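Local structure of similar to yteR (Bacilus subtilis) (Clostridium acetobutylicum, 4WU0) at residues A[7-12]-A[350-355]; A[132-137]-A[202-207]; A[138-143]-A[210-215]. The protein is a glycoside hydrolase of family GH105, probably acting on unsaturated rhamnogalacturonan fragments released from pectin. One frame throughout, in Å; residues are numbered along the deposited sequence.

Contact 1. Residues A[7-12]-A[350-355]; sequences LMADSI and PFLLAS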
ATOM      1  N   LEU A   7       8.130   6.306  18.344  1.00 14.94           N
ATOM      2  CA  LEU A   7       9.370   5.590  18.544  1.00 15.22           C
ATOM      3  C   LEU A   7       9.933   5.128  17.200  1.00 14.57           C
ATOM      4  O   LEU A   7      11.124   5.228  16.951  1.00 15.31           O
ATOM      5  CB  LEU A   7       9.170   4.396  19.492  1.00 15.81           C
ATOM      6  CG  LEU A   7      10.416   3.567  19.810  1.00 16.99           C
ATOM      7  CD1 LEU A   7      11.546   4.407  20.395  1.00 18.91           C
ATOM      8  CD2 LEU A   7      10.079   2.399  20.740  1.00 21.11           C
ATOM      9  N   MET A   8       9.083   4.597  16.331  1.00 13.98           N
ATOM     10  CA  MET A   8       9.551   4.189  15.020  1.00 15.12           C
ATOM     11  C   MET A   8       9.975   5.364  14.151  1.00 14.33           C
ATOM     12  O   MET A   8      10.973   5.282  13.436  1.00 16.00           O
ATOM     13  CB  MET A   8       8.491   3.378  14.297  1.00 15.67           C
ATOM     14  CG  MET A   8       8.965   2.873  12.958  1.00 16.30           C
ATOM     15  SD  MET A   8      10.480   1.897  13.097  1.00 25.05           S
ATOM     16  CE  MET A   8       9.682   0.354  13.345  1.00 19.76           C
ATOM     17  N   ALA A   9       9.195   6.443  14.167  1.00 14.43           N
ATOM     18  CA  ALA A   9       9.563   7.642  13.418  1.00 14.81           C
ATOM     19  C   ALA A   9      10.945   8.131  13.850  1.00 13.71           C
ATOM     20  O   ALA A   9      11.797   8.435  13.020  1.00 16.09           O
ATOM     21  CB  ALA A   9       8.515   8.750  13.618  1.00 14.97           C
ATOM     22  N   ASP A  10      11.165   8.178  15.161  1.00 15.55           N
ATOM     23  CA  ASP A  10      12.446   8.628  15.685  1.00 15.50           C
ATOM     24  C   ASP A  10      13.559   7.656  15.268  1.00 17.90           C
ATOM     25  O   ASP A  10      14.679   8.074  14.996  1.00 16.80           O
ATOM     26  CB  ASP A  10      12.397   8.764  17.211  1.00 16.84           C
ATOM     27  CG  ASP A  10      11.604   9.972  17.656  1.00 20.60           C
ATOM     28  OD1 ASP A  10      11.413  10.882  16.807  1.00 19.90           O
ATOM     29  OD2 ASP A  10      11.166  10.013  18.842  1.00 20.05           O
ATOM     30  N   SER A  11      13.244   6.369  15.204  1.00 15.53           N
ATOM     31  CA  SER A  11      14.223   5.373  14.768  1.00 15.62           C
ATOM     32  C   SER A  11      14.602   5.549  13.302  1.00 17.22           C
ATOM     33  O   SER A  11      15.773   5.464  12.935  1.00 17.20           O
ATOM     34  CB  SER A  11      13.688   3.952  14.989  1.00 16.93           C
ATOM     35  OG  SER A  11      13.445   3.711  16.354  1.00 17.85           O
ATOM     36  N   ILE A  12      13.604   5.784  12.461  1.00 14.31           N
ATOM     37  CA  ILE A  12      13.836   5.964  11.030  1.00 16.32           C
ATOM     38  C   ILE A  12      14.746   7.167  10.794  1.00 17.79           C
ATOM     39  O   ILE A  12      15.685   7.113   9.995  1.00 16.64           O
ATOM     40  CB  ILE A  12      12.503   6.142  10.297  1.00 14.12           C
ATOM     41  CG1 ILE A  12      11.686   4.839  10.334  1.00 14.42           C
ATOM     42  CG2 ILE A  12      12.712   6.596   8.843  1.00 15.48           C
ATOM     43  CD1 ILE A  12      10.235   5.049   9.987  1.00 15.52           C
ATOM     44  N   PRO A 350       3.767   1.091   6.599  1.00 12.09           N
ATOM     45  CA  PRO A 350       2.568   0.435   7.129  1.00 12.18           C
ATOM     46  C   PRO A 350       2.632   0.225   8.630  1.00 12.24           C
ATOM     47  O   PRO A 350       1.608   0.327   9.299  1.00 12.89           O
ATOM     48  CB  PRO A 350       2.548  -0.904   6.374  1.00 13.66           C
ATOM     49  CG  PRO A 350       3.185  -0.558   5.059  1.00 13.78           C
ATOM     50  CD  PRO A 350       4.279   0.406   5.392  1.00 13.07           C
ATOM     51  N   PHE A 351       3.809  -0.062   9.169  1.00 12.40           N
ATOM     52  CA  PHE A 351       3.922  -0.204  10.624  1.00 14.21           C
ATOM     53  C   PHE A 351       3.627   1.118  11.347  1.00 12.55           C
ATOM     54  O   PHE A 351       2.914   1.150  12.352  1.00 12.83           O
ATOM     55  CB  PHE A 351       5.281  -0.760  11.054  1.00 13.03           C
ATOM     56  CG  PHE A 351       5.383  -0.913  12.541  1.00 15.37           C
ATOM     57  CD1 PHE A 351       4.808  -1.993  13.163  1.00 16.21           C
ATOM     58  CD2 PHE A 351       5.965   0.071  13.323  1.00 15.00           C
ATOM     59  CE1 PHE A 351       4.840  -2.113  14.564  1.00 17.38           C
ATOM     60  CE2 PHE A 351       6.015  -0.060  14.700  1.00 16.76           C
ATOM     61  CZ  PHE A 351       5.437  -1.166  15.313  1.00 15.41           C
ATOM     62  N   LEU A 352       4.147   2.230  10.847  1.00 13.03           N
ATOM     63  CA  LEU A 352       3.817   3.529  11.409  1.00 12.96           C
ATOM     64  C   LEU A 352       2.324   3.799  11.364  1.00 13.23           C
ATOM     65  O   LEU A 352       1.744   4.303  12.328  1.00 13.60           O
ATOM     66  CB  LEU A 352       4.507   4.626  10.603  1.00 14.56           C
ATOM     67  CG  LEU A 352       6.012   4.779  10.773  1.00 15.88           C
ATOM     68  CD1 LEU A 352       6.586   5.615   9.628  1.00 17.26           C
ATOM     69  CD2 LEU A 352       6.279   5.447  12.117  1.00 14.34           C
ATOM     70  N   LEU A 353       1.709   3.501  10.214  1.00 13.14           N
ATOM     71  CA  LEU A 353       0.282   3.750  10.030  1.00 13.49           C
ATOM     72  C   LEU A 353      -0.580   2.876  10.937  1.00 14.33           C
ATOM     73  O   LEU A 353      -1.554   3.357  11.529  1.00 14.09           O
ATOM     74  CB  LEU A 353      -0.118   3.559   8.552  1.00 13.43           C
ATOM     75  CG  LEU A 353       0.526   4.573   7.608  1.00 13.46           C
ATOM     76  CD1 LEU A 353       0.342   4.157   6.139  1.00 19.73           C
ATOM     77  CD2 LEU A 353      -0.078   5.961   7.818  1.00 16.15           C
ATOM     78  N   ALA A 354      -0.236   1.594  11.039  1.00 13.78           N
ATOM     79  CA  ALA A 354      -0.939   0.706  11.960  1.00 14.29           C
ATOM     80  C   ALA A 354      -0.799   1.201  13.386  1.00 13.83           C
ATOM     81  O   ALA A 354      -1.752   1.151  14.159  1.00 14.26           O
ATOM     82  CB  ALA A 354      -0.388  -0.720  11.833  1.00 14.72           C
ATOM     83  N   SER A 355       0.400   1.644  13.751  1.00 13.66           N
ATOM     84  CA  SER A 355       0.640   2.132  15.107  1.00 13.99           C
ATOM     85  C   SER A 355      -0.227   3.346  15.407  1.00 14.48           C
ATOM     86  O   SER A 355      -0.817   3.449  16.476  1.00 14.93           O
ATOM     87  CB  SER A 355       2.106   2.517  15.279  1.00 14.51           C
ATOM     88  OG  SER A 355       2.945   1.395  15.093  1.00 14.85           O
TER
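The helical segments 7-12 and 350-355 run roughly antiparallel, their axes 10.2 Å apart at an angle of 154°, with Met8 and Leu352 as the nearest backbone pair. They belong to helices 4-14 and 345-360, the first and last helices of the chain. Their pairing brings the two chain ends together, consistent with the closed (α/α)6 barrel known for this family. The interface is apolar and buried. Leu352 stands in its middle and uses both methyl branches. Its CD2 meets the root of Met8, 3.7 Å from Met8 CB, and also packs close to Ala9. Its CD1 meets Ile12 CD1 tip to tip at 3.7 Å. Met8 CB points toward 350-355. CG is anti to the backbone N (chi1 -177°), and bends at chi2 and chi3 bring the methyl to the Phe351 ring, where Met8 CE lies 3.7 Å from Phe351 CD2. The approach is oblique to that ring, and the two side chains cross at about a right angle. Leu313 of strand 311-317 packs against both Met8 and Phe351. The two serine hydroxyls are satisfied within or beside their own helices. Ser11 OG bonds back to Leu7 O at 2.8 Å, and its hydroxyl has a further partner in Ile311 N. Ser355 does the same on the other helix and also pairs with Tyr295 OH. Phe351 O thus accepts both Ser355 N and Ser355 OG. Ser355 OG lies 2.8 Å from Phe351 O, above the plane of that carbonyl, and the same Ser355 OG lies 3.4 Å above one face of the Phe351 ring, toward its rim.

Contact 2. Residues A[132-137]-A[202-207]; sequences LYMGAT and MGWYVM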
ATOM      1  N   LEU A 132      -3.511  -0.675  -7.318  1.00 13.66           N
ATOM      2  CA  LEU A 132      -4.708  -0.050  -6.796  1.00 13.10           C
ATOM      3  C   LEU A 132      -4.381   0.920  -5.684  1.00 14.33           C
ATOM      4  O   LEU A 132      -5.074   1.913  -5.509  1.00 14.97           O
ATOM      5  CB  LEU A 132      -5.706  -1.106  -6.307  1.00 12.90           C
ATOM      6  CG  LEU A 132      -6.591  -1.703  -7.403  1.00 12.64           C
ATOM      7  CD1 LEU A 132      -7.548  -0.655  -7.944  1.00 16.07           C
ATOM      8  CD2 LEU A 132      -5.766  -2.327  -8.524  1.00 14.29           C
ATOM      9  N   TYR A 133      -3.325   0.641  -4.928  1.00 12.19           N
ATOM     10  CA  TYR A 133      -2.899   1.533  -3.856  1.00 12.49           C
ATOM     11  C   TYR A 133      -2.120   2.706  -4.432  1.00 13.62           C
ATOM     12  O   TYR A 133      -2.315   3.845  -4.005  1.00 14.29           O
ATOM     13  CB  TYR A 133      -2.003   0.800  -2.857  1.00 14.53           C
ATOM     14  CG  TYR A 133      -1.611   1.654  -1.678  1.00 12.04           C
ATOM     15  CD1 TYR A 133      -2.526   1.951  -0.688  1.00 14.00           C
ATOM     16  CD2 TYR A 133      -0.338   2.181  -1.565  1.00 11.95           C
ATOM     17  CE1 TYR A 133      -2.166   2.720   0.375  1.00 12.01           C
ATOM     18  CE2 TYR A 133       0.029   2.953  -0.496  1.00 14.02           C
ATOM     19  CZ  TYR A 133      -0.880   3.216   0.481  1.00 12.91           C
ATOM     20  OH  TYR A 133      -0.511   3.978   1.578  1.00 13.54           O
ATOM     21  N   MET A 134      -1.244   2.437  -5.404  1.00 12.72           N
ATOM     22  CA  MET A 134      -0.370   3.492  -5.935  1.00 12.18           C
ATOM     23  C   MET A 134      -1.116   4.507  -6.788  1.00 12.40           C
ATOM     24  O   MET A 134      -0.773   5.699  -6.813  1.00 15.35           O
ATOM     25  CB  MET A 134       0.746   2.906  -6.797  1.00 12.64           C
ATOM     26  CG  MET A 134       1.437   1.687  -6.213  1.00 15.37           C
ATOM     27  SD  MET A 134       2.150   1.993  -4.611  1.00 15.93           S
ATOM     28  CE  MET A 134       2.624   0.303  -4.182  1.00 16.72           C
ATOM     29  N   GLY A 135      -2.077   4.006  -7.552  1.00 13.10           N
ATOM     30  CA  GLY A 135      -2.693   4.756  -8.637  1.00 14.79           C
ATOM     31  C   GLY A 135      -4.091   5.212  -8.304  1.00 13.63           C
ATOM     32  O   GLY A 135      -4.293   6.367  -8.019  1.00 15.38           O
ATOM     33  N   ALA A 136      -5.038   4.282  -8.330  1.00 14.07           N
ATOM     34  CA  ALA A 136      -6.427   4.608  -8.038  1.00 16.82           C
ATOM     35  C   ALA A 136      -6.591   5.348  -6.720  1.00 14.66           C
ATOM     36  O   ALA A 136      -7.361   6.307  -6.643  1.00 13.54           O
ATOM     37  CB  ALA A 136      -7.262   3.352  -8.035  1.00 13.57           C
ATOM     38  N   THR A 137      -5.871   4.923  -5.681  1.00 13.03           N
ATOM     39  CA  THR A 137      -5.978   5.567  -4.374  1.00 12.85           C
ATOM     40  C   THR A 137      -5.395   6.990  -4.364  1.00 11.99           C
ATOM     41  O   THR A 137      -5.949   7.890  -3.729  1.00 13.23           O
ATOM     42  CB  THR A 137      -5.355   4.690  -3.244  1.00 12.22           C
ATOM     43  OG1 THR A 137      -6.000   3.413  -3.249  1.00 12.55           O
ATOM     44  CG2 THR A 137      -5.505   5.300  -1.872  1.00 12.98           C
ATOM     45  N   MET A 202      -2.204  -8.428  -1.010  1.00 12.71           N
ATOM     46  CA  MET A 202      -3.472  -8.246  -0.319  1.00 13.17           C
ATOM     47  C   MET A 202      -3.444  -7.027   0.582  1.00 14.50           C
ATOM     48  O   MET A 202      -4.429  -6.322   0.690  1.00 13.66           O
ATOM     49  CB  MET A 202      -3.853  -9.477   0.498  1.00 15.23           C
ATOM     50  CG  MET A 202      -4.480 -10.589  -0.311  1.00 15.44           C
ATOM     51  SD  MET A 202      -6.084 -10.160  -1.041  1.00 18.35           S
ATOM     52  CE  MET A 202      -7.150  -9.930   0.391  1.00 18.12           C
ATOM     53  N   GLY A 203      -2.323  -6.781   1.251  1.00 11.46           N
ATOM     54  CA  GLY A 203      -2.173  -5.592   2.078  1.00 13.13           C
ATOM     55  C   GLY A 203      -2.395  -4.309   1.279  1.00 11.88           C
ATOM     56  O   GLY A 203      -3.098  -3.411   1.725  1.00 11.45           O
ATOM     57  N   TRP A 204      -1.792  -4.208   0.097  1.00 11.13           N
ATOM     58  CA  TRP A 204      -1.999  -3.039  -0.744  1.00 11.96           C
ATOM     59  C   TRP A 204      -3.480  -2.829  -1.027  1.00 12.13           C
ATOM     60  O   TRP A 204      -3.991  -1.718  -0.947  1.00 12.45           O
ATOM     61  CB  TRP A 204      -1.295  -3.184  -2.084  1.00 11.97           C
ATOM     62  CG  TRP A 204       0.242  -3.111  -2.074  1.00 11.86           C
ATOM     63  CD1 TRP A 204       1.097  -3.979  -2.701  1.00 13.03           C
ATOM     64  CD2 TRP A 204       1.081  -2.109  -1.468  1.00 11.61           C
ATOM     65  NE1 TRP A 204       2.391  -3.581  -2.527  1.00 12.88           N
ATOM     66  CE2 TRP A 204       2.411  -2.449  -1.761  1.00 12.26           C
ATOM     67  CE3 TRP A 204       0.840  -0.963  -0.706  1.00 11.64           C
ATOM     68  CZ2 TRP A 204       3.489  -1.704  -1.313  1.00 12.58           C
ATOM     69  CZ3 TRP A 204       1.917  -0.219  -0.277  1.00 13.90           C
ATOM     70  CH2 TRP A 204       3.224  -0.588  -0.587  1.00 15.28           C
ATOM     71  N   TYR A 205      -4.163  -3.913  -1.381  1.00 13.79           N
ATOM     72  CA  TYR A 205      -5.552  -3.798  -1.795  1.00 13.03           C
ATOM     73  C   TYR A 205      -6.448  -3.385  -0.624  1.00 12.04           C
ATOM     74  O   TYR A 205      -7.335  -2.537  -0.794  1.00 12.55           O
ATOM     75  CB  TYR A 205      -6.056  -5.096  -2.431  1.00 13.56           C
ATOM     76  CG  TYR A 205      -7.388  -4.964  -3.128  1.00 12.44           C
ATOM     77  CD1 TYR A 205      -7.525  -4.218  -4.287  1.00 16.14           C
ATOM     78  CD2 TYR A 205      -8.504  -5.619  -2.645  1.00 12.28           C
ATOM     79  CE1 TYR A 205      -8.761  -4.095  -4.937  1.00 14.26           C
ATOM     80  CE2 TYR A 205      -9.727  -5.523  -3.302  1.00 13.56           C
ATOM     81  CZ  TYR A 205      -9.844  -4.756  -4.433  1.00 13.49           C
ATOM     82  OH  TYR A 205     -11.053  -4.635  -5.053  1.00 16.05           O
ATOM     83  N   VAL A 206      -6.250  -3.972   0.558  1.00 10.77           N
ATOM     84  CA  VAL A 206      -7.079  -3.546   1.694  1.00 11.98           C
ATOM     85  C   VAL A 206      -6.771  -2.125   2.181  1.00 12.50           C
ATOM     86  O   VAL A 206      -7.684  -1.380   2.548  1.00 12.31           O
ATOM     87  CB  VAL A 206      -7.135  -4.569   2.860  1.00 11.63           C
ATOM     88  CG1 VAL A 206      -7.780  -5.851   2.385  1.00 14.91           C
ATOM     89  CG2 VAL A 206      -5.777  -4.851   3.453  1.00 11.92           C
ATOM     90  N   MET A 207      -5.507  -1.713   2.147  1.00 10.65           N
ATOM     91  CA  MET A 207      -5.204  -0.317   2.435  1.00 10.79           C
ATOM     92  C   MET A 207      -5.854   0.597   1.411  1.00 10.94           C
ATOM     93  O   MET A 207      -6.404   1.645   1.771  1.00 11.17           O
ATOM     94  CB  MET A 207      -3.722  -0.030   2.425  1.00 10.82           C
ATOM     95  CG  MET A 207      -3.434   1.334   2.891  1.00 36.67           C
ATOM     96  SD  MET A 207      -1.672   1.551   3.022  1.00 93.31           S
ATOM     97  CE  MET A 207      -1.398   0.276   4.145  1.00 11.18           C
TER
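The indole of Trp204 has the methyl of Met134 over one face. Met134 CE lies 3.6 Å from the centroid of the Trp204 six-membered ring and only 11° off the normal, a CH-pi contact. The Tyr133 ring meets the same indole obliquely. Their planes are 29° apart but slid, so they barely overlap, and the closest pair is Tyr133 CD2 to Trp204 CE3 at 3.5 Å. The sulfur of Met134 lies at the edge of the Tyr133 ring, in its plane. Met207 comes from the other helix, and its SD makes an oblique Met-aromatic contact with the Tyr133 ring, though the two are modelled too close. The Tyr205 ring is met at its edge by Leu132 CG, 4.1 Å from Tyr205 CE1, with the two side chains side by side.

Tyr133 reaches across with its CG anti to the backbone N (chi1 -176°). Met134 takes the other course. Its CG lies beside the N, and a bend at chi2 brings the methyl onto the indole. Segments 132-137 and 202-207 run in roughly the same direction, axes 8.7 Å apart, near the centre of the chain. A wider pi-type turn at 132-136 lets Leu132 O take both Thr137 N and Thr137 OG1, the hydroxyl in the carbonyl plane on a lone pair, with Thr137 OG1 2.9 Å from Leu132 O. Tyr205 OH bonds to Phe159 O of helix 152-166. Lys81 bonds to Tyr133 O and makes a cation-pi contact with its ring.

The contact is therefore held by aromatic, sulfur and methyl packing. The nearby Lys81 cation may polarise the electron-rich Tyr133 ring.

Contact 3. Residues A[138-143]-A[210-215]; sequences FYAKYV and ADTIEV
Asp211 OD1 is gripped twice, by a salt bridge from Lys276 NZ and a hydrogen bond with Tyr272 OH. Both partners lie on helix 264-279. Glu214 OE1 also pairs with Lys276, so two acidic groups share one lysine. Thr212 OG1 is held twice as well, by Ala208 O and by Thr137 OG1.

Between the segments the touching atoms are mostly carbon. Ala140 CB points toward the other helix and meets Val215 CG2 at 3.7 Å. Thr212 CG2 is 4.1 Å from Ala140 CB. Val215 CG2 takes the crowded position between its own N and carbonyl carbon. Lys141 has CG beside the backbone N, runs extended and bends at chi4. Lys141 CE comes to 4.2 Å from Asp211 CB. The ammonium stays apart from the acids, Lys141 NZ being 4.6 Å from Glu214 OE1, so any attraction is probably long-range.

The axes of 138-143 and 210-215 are 9.0 Å apart and cross at 20°, a near-parallel pairing within the helical barrel. Helices 80-90 and 93-108 pack on Phe138, helix 152-166 on Tyr139 and Thr212, and helix 264-279 receives the charges of Asp211 and Glu214.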
ATOM      1  N   PHE A 138      -4.267   7.194  -5.024  1.00 11.97           N
ATOM      2  CA  PHE A 138      -3.740   8.537  -5.162  1.00 12.90           C
ATOM      3  C   PHE A 138      -4.742   9.403  -5.922  1.00 12.89           C
ATOM      4  O   PHE A 138      -5.013  10.550  -5.540  1.00 12.83           O
ATOM      5  CB  PHE A 138      -2.423   8.556  -5.926  1.00 14.60           C
ATOM      6  CG  PHE A 138      -2.119   9.899  -6.545  1.00 12.75           C
ATOM      7  CD1 PHE A 138      -1.805  10.982  -5.747  1.00 13.02           C
ATOM      8  CD2 PHE A 138      -2.200  10.099  -7.915  1.00 15.47           C
ATOM      9  CE1 PHE A 138      -1.545  12.248  -6.317  1.00 14.42           C
ATOM     10  CE2 PHE A 138      -1.934  11.345  -8.477  1.00 15.74           C
ATOM     11  CZ  PHE A 138      -1.600  12.414  -7.669  1.00 14.96           C
ATOM     12  N   TYR A 139      -5.287   8.845  -7.003  1.00 12.58           N
ATOM     13  CA  TYR A 139      -6.233   9.572  -7.841  1.00 12.95           C
ATOM     14  C   TYR A 139      -7.439  10.001  -6.988  1.00 13.13           C
ATOM     15  O   TYR A 139      -7.901  11.128  -7.077  1.00 13.48           O
ATOM     16  CB  TYR A 139      -6.635   8.692  -9.045  1.00 13.77           C
ATOM     17  CG  TYR A 139      -7.454   9.344 -10.123  1.00 13.55           C
ATOM     18  CD1 TYR A 139      -7.587  10.724 -10.208  1.00 13.95           C
ATOM     19  CD2 TYR A 139      -8.066   8.568 -11.100  1.00 15.08           C
ATOM     20  CE1 TYR A 139      -8.341  11.293 -11.196  1.00 14.59           C
ATOM     21  CE2 TYR A 139      -8.816   9.135 -12.088  1.00 15.70           C
ATOM     22  CZ  TYR A 139      -8.952  10.493 -12.137  1.00 14.75           C
ATOM     23  OH  TYR A 139      -9.719  11.052 -13.142  1.00 18.39           O
ATOM     24  N   ALA A 140      -7.914   9.123  -6.110  1.00 12.87           N
ATOM     25  CA  ALA A 140      -9.015   9.483  -5.219  1.00 13.13           C
ATOM     26  C   ALA A 140      -8.669  10.646  -4.299  1.00 14.10           C
ATOM     27  O   ALA A 140      -9.465  11.565  -4.112  1.00 14.06           O
ATOM     28  CB  ALA A 140      -9.455   8.264  -4.392  1.00 15.52           C
ATOM     29  N   LYS A 141      -7.482  10.602  -3.693  1.00 13.69           N
ATOM     30  CA  LYS A 141      -7.054  11.699  -2.834  1.00 14.25           C
ATOM     31  C   LYS A 141      -6.915  12.990  -3.633  1.00 13.71           C
ATOM     32  O   LYS A 141      -7.252  14.061  -3.146  1.00 14.86           O
ATOM     33  CB  LYS A 141      -5.766  11.330  -2.101  1.00 14.21           C
ATOM     34  CG  LYS A 141      -5.989  10.156  -1.131  1.00 22.46           C
ATOM     35  CD  LYS A 141      -4.720   9.686  -0.478  1.00 36.20           C
ATOM     36  CE  LYS A 141      -5.029   8.694   0.650  1.00 34.21           C
ATOM     37  NZ  LYS A 141      -5.735   9.344   1.802  1.00 38.28           N
ATOM     38  N   TYR A 142      -6.432  12.888  -4.866  1.00 13.63           N
ATOM     39  CA  TYR A 142      -6.268  14.057  -5.702  1.00 14.07           C
ATOM     40  C   TYR A 142      -7.639  14.663  -6.017  1.00 14.62           C
ATOM     41  O   TYR A 142      -7.833  15.875  -5.929  1.00 14.97           O
ATOM     42  CB  TYR A 142      -5.553  13.677  -6.998  1.00 14.02           C
ATOM     43  CG  TYR A 142      -5.199  14.860  -7.859  1.00 14.58           C
ATOM     44  CD1 TYR A 142      -6.130  15.407  -8.723  1.00 15.01           C
ATOM     45  CD2 TYR A 142      -3.948  15.442  -7.798  1.00 14.80           C
ATOM     46  CE1 TYR A 142      -5.819  16.500  -9.504  1.00 16.38           C
ATOM     47  CE2 TYR A 142      -3.638  16.514  -8.569  1.00 15.71           C
ATOM     48  CZ  TYR A 142      -4.573  17.060  -9.399  1.00 17.47           C
ATOM     49  OH  TYR A 142      -4.238  18.150 -10.174  1.00 20.53           O
ATOM     50  N   VAL A 143      -8.587  13.812  -6.389  1.00 14.35           N
ATOM     51  CA  VAL A 143      -9.924  14.307  -6.758  1.00 14.84           C
ATOM     52  C   VAL A 143     -10.607  14.977  -5.573  1.00 15.14           C
ATOM     53  O   VAL A 143     -11.276  15.998  -5.736  1.00 16.19           O
ATOM     54  CB  VAL A 143     -10.806  13.151  -7.299  1.00 16.45           C
ATOM     55  CG1 VAL A 143     -12.271  13.563  -7.463  1.00 15.36           C
ATOM     56  CG2 VAL A 143     -10.220  12.632  -8.606  1.00 17.85           C
ATOM     57  N   ALA A 210      -9.596   0.956   2.180  1.00 12.82           N
ATOM     58  CA  ALA A 210      -9.854   1.790   3.339  1.00 14.48           C
ATOM     59  C   ALA A 210      -9.583   3.266   3.037  1.00 12.32           C
ATOM     60  O   ALA A 210     -10.366   4.135   3.408  1.00 14.65           O
ATOM     61  CB  ALA A 210      -9.023   1.331   4.540  1.00 15.28           C
ATOM     62  N   ASP A 211      -8.476   3.551   2.368  1.00 11.92           N
ATOM     63  CA  ASP A 211      -8.079   4.920   2.110  1.00 12.18           C
ATOM     64  C   ASP A 211      -8.944   5.573   1.019  1.00 13.95           C
ATOM     65  O   ASP A 211      -9.150   6.799   1.027  1.00 16.86           O
ATOM     66  CB  ASP A 211      -6.622   4.984   1.698  1.00 12.07           C
ATOM     67  CG  ASP A 211      -5.655   4.580   2.808  1.00 15.40           C
ATOM     68  OD1 ASP A 211      -6.069   4.456   3.991  1.00 14.40           O
ATOM     69  OD2 ASP A 211      -4.441   4.439   2.492  1.00 14.70           O
ATOM     70  N   THR A 212      -9.434   4.774   0.074  1.00 12.23           N
ATOM     71  CA  THR A 212     -10.287   5.315  -0.982  1.00 12.56           C
ATOM     72  C   THR A 212     -11.713   5.570  -0.480  1.00 13.07           C
ATOM     73  O   THR A 212     -12.300   6.629  -0.724  1.00 13.36           O
ATOM     74  CB  THR A 212     -10.309   4.382  -2.202  1.00 12.46           C
ATOM     75  OG1 THR A 212      -9.015   4.392  -2.806  1.00 13.09           O
ATOM     76  CG2 THR A 212     -11.334   4.824  -3.237  1.00 12.93           C
ATOM     77  N   ILE A 213     -12.256   4.618   0.270  1.00 14.51           N
ATOM     78  CA  ILE A 213     -13.610   4.771   0.758  1.00 13.87           C
ATOM     79  C   ILE A 213     -13.671   6.030   1.611  1.00 13.79           C
ATOM     80  O   ILE A 213     -14.663   6.762   1.572  1.00 14.37           O
ATOM     81  CB  ILE A 213     -14.064   3.545   1.589  1.00 15.08           C
ATOM     82  CG1 ILE A 213     -14.105   2.290   0.726  1.00 15.81           C
ATOM     83  CG2 ILE A 213     -15.447   3.780   2.203  1.00 14.50           C
ATOM     84  CD1 ILE A 213     -14.103   0.986   1.530  1.00 15.72           C
ATOM     85  N   GLU A 214     -12.606   6.274   2.381  1.00 13.72           N
ATOM     86  CA  GLU A 214     -12.552   7.416   3.289  1.00 14.07           C
ATOM     87  C   GLU A 214     -12.797   8.752   2.585  1.00 15.35           C
ATOM     88  O   GLU A 214     -13.416   9.649   3.159  1.00 16.91           O
ATOM     89  CB  GLU A 214     -11.210   7.428   4.051  1.00 15.83           C
ATOM     90  CG  GLU A 214     -11.098   8.533   5.091  1.00 17.75           C
ATOM     91  CD  GLU A 214      -9.750   8.556   5.809  1.00 25.10           C
ATOM     92  OE1 GLU A 214      -8.715   8.222   5.182  1.00 26.71           O
ATOM     93  OE2 GLU A 214      -9.730   8.925   7.005  1.00 34.03           O
ATOM     94  N   VAL A 215     -12.311   8.893   1.347  1.00 14.32           N
ATOM     95  CA  VAL A 215     -12.459  10.155   0.622  1.00 15.13           C
ATOM     96  C   VAL A 215     -13.648  10.195  -0.343  1.00 17.75           C
ATOM     97  O   VAL A 215     -13.922  11.237  -0.937  1.00 18.36           O
ATOM     98  CB  VAL A 215     -11.157  10.573  -0.114  1.00 16.47           C
ATOM     99  CG1 VAL A 215     -10.038  10.817   0.889  1.00 15.90           C
ATOM    100  CG2 VAL A 215     -10.767   9.545  -1.164  1.00 16.93           C
TER

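In the fold
Contacts 2 and 3 are successive levels of one pairing, helix 129-146 with helix 199-215, their centres 10 Å apart. A probable hydrogen bond between Thr137 OG1 and Thr212 OG1 ties the two levels, and Thr137 CG2 packs 3.8 Å from Asp211 CB. Contact 1 joins the two terminal helices, and along the chain both other contacts are nested inside the loop it closes. All three are buried, but contact 2 is the most central, and only contact 3 brings partly exposed residues into touch. The chemistry changes accordingly: aromatic and sulfur packing at the centre, branched aliphatic side chains with one methionine methyl against a phenylalanine between the chain ends, and small methyls beside charged groups in contact 3.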